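Local coordinates for protein 4-hydroxybenzoyl-CoA thioesterase (Staphylococcus aureus, PDB 6FDG) that probably hydrolyses an acyl-CoA thioester as a hotdog-fold thioesterase, consistent with cleavage of DHNA-CoA in the vitamin K2 (menaquinone) pathway, at residues M1-T15 with Y70-K82. Sequence-based numbering, arbitrary orientation.
Sequences MIYSITEIEARYAET and YPEKVKVKTWVEK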
loop_
_atom_site.group_PDB
_atom_site.type_symbol
_atom_site.label_atom_id
_atom_site.label_comp_id
_atom_site.label_asym_id
_atom_site.label_seq_id
_atom_site.Cartn_x
_atom_site.Cartn_y
_atom_site.Cartn_z
ATOM N N MET A 1 -1.757 28.291 17.233
ATOM C CA MET A 1 -1.465 26.961 17.736
ATOM C C MET A 1 0.041 26.659 17.648
ATOM O O MET A 1 0.808 27.316 16.900
ATOM C CB MET A 1 -2.178 25.915 16.921
ATOM C CG MET A 1 -3.649 25.970 16.657
ATOM S SD MET A 1 -4.518 25.926 18.218
ATOM C CE MET A 1 -6.173 26.296 17.700
ATOM N N ILE A 2 0.474 25.715 18.471
ATOM C CA ILE A 2 1.749 25.088 18.409
ATOM C C ILE A 2 1.730 24.068 17.272
ATOM O O ILE A 2 0.826 23.177 17.294
ATOM C CB ILE A 2 2.099 24.386 19.732
ATOM C CG1 ILE A 2 2.180 25.327 20.978
ATOM C CG2 ILE A 2 3.346 23.560 19.590
ATOM C CD1 ILE A 2 2.478 26.703 20.732
ATOM N N TYR A 3 2.569 24.124 16.301
ATOM C CA TYR A 3 2.492 23.242 15.145
ATOM C C TYR A 3 3.788 22.831 14.628
ATOM O O TYR A 3 4.843 23.481 14.911
ATOM C CB TYR A 3 1.693 23.889 14.038
ATOM C CG TYR A 3 2.349 25.147 13.343
ATOM C CD1 TYR A 3 3.166 25.042 12.293
ATOM C CD2 TYR A 3 2.168 26.428 13.896
ATOM C CE1 TYR A 3 3.833 26.184 11.670
ATOM C CE2 TYR A 3 2.798 27.566 13.341
ATOM C CZ TYR A 3 3.634 27.362 12.290
ATOM O OH TYR A 3 4.270 28.456 11.616
ATOM N N SER A 4 3.920 21.723 13.890
ATOM C CA SER A 4 5.065 21.289 13.178
ATOM C C SER A 4 4.796 21.435 11.645
ATOM O O SER A 4 3.645 21.467 11.211
ATOM C CB SER A 4 5.482 19.857 13.525
ATOM O OG SER A 4 4.401 19.000 13.239
ATOM N N ILE A 5 5.905 21.494 10.878
ATOM C CA ILE A 5 5.870 21.372 9.425
ATOM C C ILE A 5 6.712 20.264 9.004
ATOM O O ILE A 5 7.901 20.145 9.393
ATOM C CB ILE A 5 6.398 22.699 8.705
ATOM C CG1 ILE A 5 5.532 23.848 9.106
ATOM C CG2 ILE A 5 6.474 22.445 7.162
ATOM C CD1 ILE A 5 4.190 23.907 8.543
ATOM N N THR A 6 6.125 19.304 8.243
ATOM C CA THR A 6 6.822 18.179 7.731
ATOM C C THR A 6 6.853 18.200 6.234
ATOM O O THR A 6 5.778 18.281 5.585
ATOM C CB THR A 6 6.105 16.882 8.187
ATOM O OG1 THR A 6 5.881 16.887 9.593
ATOM C CG2 THR A 6 6.860 15.625 7.780
ATOM N N GLU A 7 7.998 18.004 5.611
ATOM C CA GLU A 7 8.081 17.942 4.142
ATOM C C GLU A 7 8.021 16.466 3.735
ATOM O O GLU A 7 8.724 15.612 4.291
ATOM C CB GLU A 7 9.409 18.542 3.676
ATOM C CG GLU A 7 9.507 20.039 3.992
ATOM C CD GLU A 7 10.738 20.662 3.296
ATOM O OE1 GLU A 7 10.725 20.722 2.049
ATOM O OE2 GLU A 7 11.712 21.027 3.994
ATOM N N ILE A 8 7.205 16.193 2.721
ATOM C CA ILE A 8 7.046 14.884 2.145
ATOM C C ILE A 8 7.189 14.995 0.624
ATOM O O ILE A 8 6.571 15.858 0.011
ATOM C CB ILE A 8 5.664 14.284 2.524
ATOM C CG1 ILE A 8 5.526 14.202 4.061
ATOM C CG2 ILE A 8 5.444 12.954 1.793
ATOM C CD1 ILE A 8 4.196 13.603 4.503
ATOM N N GLU A 9 7.961 14.119 0.040
ATOM C CA GLU A 9 8.067 14.085 -1.432
ATOM C C GLU A 9 7.234 12.912 -1.918
ATOM O O GLU A 9 7.471 11.772 -1.523
ATOM C CB GLU A 9 9.529 13.891 -1.833
ATOM C CG GLU A 9 9.695 13.821 -3.338
ATOM C CD GLU A 9 10.938 14.523 -3.837
ATOM O OE1 GLU A 9 12.020 14.349 -3.243
ATOM O OE2 GLU A 9 10.819 15.312 -4.802
ATOM N N ALA A 10 6.253 13.182 -2.770
ATOM C CA ALA A 10 5.397 12.165 -3.296
ATOM C C ALA A 10 6.176 11.105 -4.017
ATOM O O ALA A 10 7.229 11.389 -4.680
ATOM C CB ALA A 10 4.369 12.776 -4.207
ATOM N N ARG A 11 5.726 9.866 -3.997
ATOM C CA ARG A 11 6.355 8.746 -4.683
ATOM C C ARG A 11 5.492 8.316 -5.848
ATOM O O ARG A 11 4.287 8.375 -5.799
ATOM C CB ARG A 11 6.486 7.544 -3.704
ATOM C CG ARG A 11 7.465 7.836 -2.571
ATOM C CD ARG A 11 7.303 6.825 -1.475
ATOM N NE ARG A 11 8.302 6.988 -0.438
ATOM C CZ ARG A 11 8.478 6.192 0.632
ATOM N NH1 ARG A 11 7.735 5.167 0.762
ATOM N NH2 ARG A 11 9.504 6.452 1.414
ATOM N N TYR A 12 6.149 7.802 -6.900
ATOM C CA TYR A 12 5.402 7.264 -8.032
ATOM C C TYR A 12 4.445 6.179 -7.641
ATOM O O TYR A 12 3.316 6.092 -8.086
ATOM C CB TYR A 12 6.464 6.742 -9.038
ATOM C CG TYR A 12 5.862 6.355 -10.381
ATOM C CD1 TYR A 12 5.270 5.133 -10.652
ATOM C CD2 TYR A 12 5.759 7.346 -11.360
ATOM C CE1 TYR A 12 4.622 4.900 -11.886
ATOM C CE2 TYR A 12 5.235 7.081 -12.589
ATOM C CZ TYR A 12 4.652 5.876 -12.767
ATOM O OH TYR A 12 4.049 5.502 -14.061
ATOM N N ALA A 13 4.850 5.368 -6.680
ATOM C CA ALA A 13 3.998 4.258 -6.185
ATOM C C ALA A 13 2.742 4.772 -5.528
ATOM O O ALA A 13 1.781 4.015 -5.427
ATOM C CB ALA A 13 4.695 3.476 -5.107
ATOM N N GLU A 14 2.688 6.016 -5.088
ATOM C CA GLU A 14 1.500 6.582 -4.446
ATOM C C GLU A 14 0.468 7.132 -5.431
ATOM O O GLU A 14 -0.594 7.610 -4.947
ATOM C CB GLU A 14 1.961 7.642 -3.475
ATOM C CG GLU A 14 2.630 7.077 -2.214
ATOM C CD GLU A 14 3.357 8.127 -1.422
ATOM O OE1 GLU A 14 3.889 9.138 -1.880
ATOM O OE2 GLU A 14 3.452 7.908 -0.116
ATOM N N THR A 15 0.746 7.020 -6.737
ATOM C CA THR A 15 -0.221 7.501 -7.760
ATOM C C THR A 15 -1.244 6.493 -8.101
ATOM O O THR A 15 -1.029 5.283 -7.875
ATOM C CB THR A 15 0.487 7.874 -9.060
ATOM O OG1 THR A 15 1.099 6.748 -9.658
ATOM C CG2 THR A 15 1.446 9.000 -8.836
ATOM N N TYR A 70 1.515 14.007 -9.062
ATOM C CA TYR A 70 2.873 13.584 -8.946
ATOM C C TYR A 70 3.752 14.160 -10.250
ATOM O O TYR A 70 3.193 14.191 -11.340
ATOM C CB TYR A 70 2.871 12.063 -9.047
ATOM C CG TYR A 70 4.264 11.522 -9.136
ATOM C CD1 TYR A 70 5.019 11.282 -8.033
ATOM C CD2 TYR A 70 4.916 11.401 -10.409
ATOM C CE1 TYR A 70 6.335 10.906 -8.119
ATOM C CE2 TYR A 70 6.216 10.974 -10.495
ATOM C CZ TYR A 70 6.869 10.637 -9.271
ATOM O OH TYR A 70 8.158 10.281 -9.394
ATOM N N PRO A 71 4.974 14.495 -10.044
ATOM C CA PRO A 71 5.756 14.617 -8.853
ATOM C C PRO A 71 5.296 15.842 -7.972
ATOM O O PRO A 71 4.735 16.844 -8.513
ATOM C CB PRO A 71 7.177 14.733 -9.316
ATOM C CG PRO A 71 7.015 15.474 -10.571
ATOM C CD PRO A 71 5.732 15.021 -11.216
ATOM N N GLU A 72 5.590 15.847 -6.678
ATOM C CA GLU A 72 5.298 17.011 -5.828
ATOM C C GLU A 72 5.986 16.914 -4.534
ATOM O O GLU A 72 5.929 15.836 -3.863
ATOM C CB GLU A 72 3.786 17.079 -5.506
ATOM C CG GLU A 72 3.194 18.387 -5.023
ATOM C CD GLU A 72 2.648 19.297 -6.118
ATOM O OE1 GLU A 72 2.470 18.895 -7.237
ATOM O OE2 GLU A 72 2.410 20.451 -5.845
ATOM N N LYS A 73 6.545 18.008 -4.019
ATOM C CA LYS A 73 7.027 18.147 -2.641
ATOM C C LYS A 73 5.999 18.916 -1.895
ATOM O O LYS A 73 5.536 20.042 -2.286
ATOM C CB LYS A 73 8.285 19.016 -2.667
ATOM C CG LYS A 73 9.250 18.289 -3.524
ATOM C CD LYS A 73 10.570 19.020 -3.733
ATOM C CE LYS A 73 11.650 18.378 -2.889
ATOM N NZ LYS A 73 12.337 17.342 -3.689
ATOM N N VAL A 74 5.402 18.356 -0.866
ATOM C CA VAL A 74 4.372 19.005 -0.060
ATOM C C VAL A 74 4.831 19.324 1.354
ATOM O O VAL A 74 5.839 18.741 1.829
ATOM C CB VAL A 74 3.085 18.140 -0.011
ATOM C CG1 VAL A 74 2.510 17.791 -1.344
ATOM C CG2 VAL A 74 3.275 16.869 0.841
ATOM N N LYS A 75 4.119 20.232 2.028
ATOM C CA LYS A 75 4.399 20.531 3.411
ATOM C C LYS A 75 3.150 20.286 4.176
ATOM O O LYS A 75 2.045 20.660 3.803
ATOM C CB LYS A 75 4.815 22.007 3.571
ATOM C CG LYS A 75 6.164 22.294 2.860
ATOM C CD LYS A 75 6.592 23.759 2.883
ATOM C CE LYS A 75 7.796 23.845 1.921
ATOM N NZ LYS A 75 8.855 22.795 2.218
ATOM N N VAL A 76 3.275 19.514 5.271
ATOM C CA VAL A 76 2.161 19.128 6.142
ATOM C C VAL A 76 2.261 19.876 7.455
ATOM O O VAL A 76 3.294 19.719 8.107
ATOM C CB VAL A 76 2.046 17.614 6.380
ATOM C CG1 VAL A 76 0.774 17.375 7.148
ATOM C CG2 VAL A 76 2.119 16.852 5.086
ATOM N N LYS A 77 1.303 20.668 7.803
ATOM C CA LYS A 77 1.208 21.428 9.061
ATOM C C LYS A 77 0.361 20.569 9.988
ATOM O O LYS A 77 -0.773 20.226 9.634
ATOM C CB LYS A 77 0.601 22.810 8.834
ATOM C CG LYS A 77 0.441 23.630 10.100
ATOM C CD LYS A 77 -0.109 25.024 9.716
ATOM C CE LYS A 77 -0.162 25.940 10.907
ATOM N NZ LYS A 77 -0.720 27.285 10.483
ATOM N N THR A 78 0.851 20.266 11.195
ATOM C CA THR A 78 0.212 19.427 12.216
ATOM C C THR A 78 0.073 20.112 13.504
ATOM O O THR A 78 1.087 20.708 13.940
ATOM C CB THR A 78 1.018 18.158 12.402
ATOM O OG1 THR A 78 1.222 17.474 11.197
ATOM C CG2 THR A 78 0.299 17.191 13.378
ATOM N N TRP A 79 -1.039 19.998 14.150
ATOM C CA TRP A 79 -1.187 20.525 15.541
ATOM C C TRP A 79 -2.196 19.668 16.272
ATOM O O TRP A 79 -2.887 18.793 15.683
ATOM C CB TRP A 79 -1.669 21.994 15.600
ATOM C CG TRP A 79 -2.972 22.280 15.079
ATOM C CD1 TRP A 79 -4.114 22.465 15.823
ATOM C CD2 TRP A 79 -3.366 22.546 13.724
ATOM N NE1 TRP A 79 -5.180 22.778 15.010
ATOM C CE2 TRP A 79 -4.729 22.830 13.730
ATOM C CE3 TRP A 79 -2.679 22.512 12.486
ATOM C CZ2 TRP A 79 -5.433 23.204 12.526
ATOM C CZ3 TRP A 79 -3.390 22.783 11.373
ATOM C CH2 TRP A 79 -4.699 23.118 11.416
ATOM N N VAL A 80 -2.185 19.720 17.596
ATOM C CA VAL A 80 -3.119 18.994 18.451
ATOM C C VAL A 80 -4.296 19.898 18.745
ATOM O O VAL A 80 -4.194 20.884 19.526
ATOM C CB VAL A 80 -2.416 18.485 19.700
ATOM C CG1 VAL A 80 -3.496 17.816 20.581
ATOM C CG2 VAL A 80 -1.290 17.543 19.345
ATOM N N GLU A 81 -5.458 19.663 18.147
ATOM C CA GLU A 81 -6.658 20.466 18.367
ATOM C C GLU A 81 -7.202 20.235 19.721
ATOM O O GLU A 81 -7.729 21.164 20.360
ATOM C CB GLU A 81 -7.666 20.120 17.284
ATOM C CG GLU A 81 -8.943 20.949 17.309
ATOM C CD GLU A 81 -8.755 22.409 17.113
ATOM O OE1 GLU A 81 -7.725 22.909 16.519
ATOM O OE2 GLU A 81 -9.781 23.120 17.402
ATOM N N LYS A 82 -7.175 18.984 20.199
ATOM C CA LYS A 82 -7.741 18.657 21.515
ATOM C C LYS A 82 -6.874 17.576 22.168
ATOM O O LYS A 82 -6.625 16.525 21.553
ATOM C CB LYS A 82 -9.156 18.112 21.402
ATOM C CG LYS A 82 -10.185 18.938 20.559
ATOM C CD LYS A 82 -11.372 18.141 19.997
ATOM C CE LYS A 82 -12.426 19.119 19.458
ATOM N NZ LYS A 82 -13.804 18.750 19.945
HETATM O O HOH W 1 -0.492 21.606 19.057
HETATM O O HOH W 2 3.838 18.354 10.568
HETATM O O HOH W 3 7.464 13.864 -5.950
#
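Ser4, Thr6 and Ile8 each trade a pair of backbone hydrogen bonds with Thr78, Val76 and Val74, zipping strands 2-9 and 73-80 together antiparallel. The ladder runs on to Ala10 N, which donates to Glu72 O at 2.9 Å, N-H...O 171°. A water supplies the return link of this pair, accepting from Glu72 N and donating to Ala10 O; at the other end another accepts from Val80 N and donates to Ile2 O. A third water, on the face of Ser4, Thr6, Val76 and Thr78, meets Ser4 OG and Thr78 OG1 and donates to Thr6 OG1 and to Val76 O, which already accepts from Thr6 N; Thr6 OG1 also bonds Asp36.

On the face carrying Glu7, Glu9, Lys73 and Lys75, salt bridges pair the strands. Lys75 NZ meets Glu7 OE1 at 2.8 Å, and Lys73, bent at both chi3 and chi4, brings NZ 2.8 Å from Glu9 OE2, above the carboxylate plane. Lys77, fully extended, lays CE over one face of the Tyr3 ring, with NZ in cation-pi range, 4.5 Å from the centroid. Met1 CG rides over Trp79, whose NE1 donates in the ring plane to Glu81 OE1. Past Ala10, Tyr12 and Tyr70 make a T-shaped pair, planes at 87°, the edge of Tyr12 toward the face of Tyr70.

Strands 2-9 and 73-80 form part of the curled hotdog sheet: helix 26-41 packs on Ser4, Val76 and Thr78, strand 146-147 flanks strand 2-9, and strand 88-95 continues the sheet beyond 73-80.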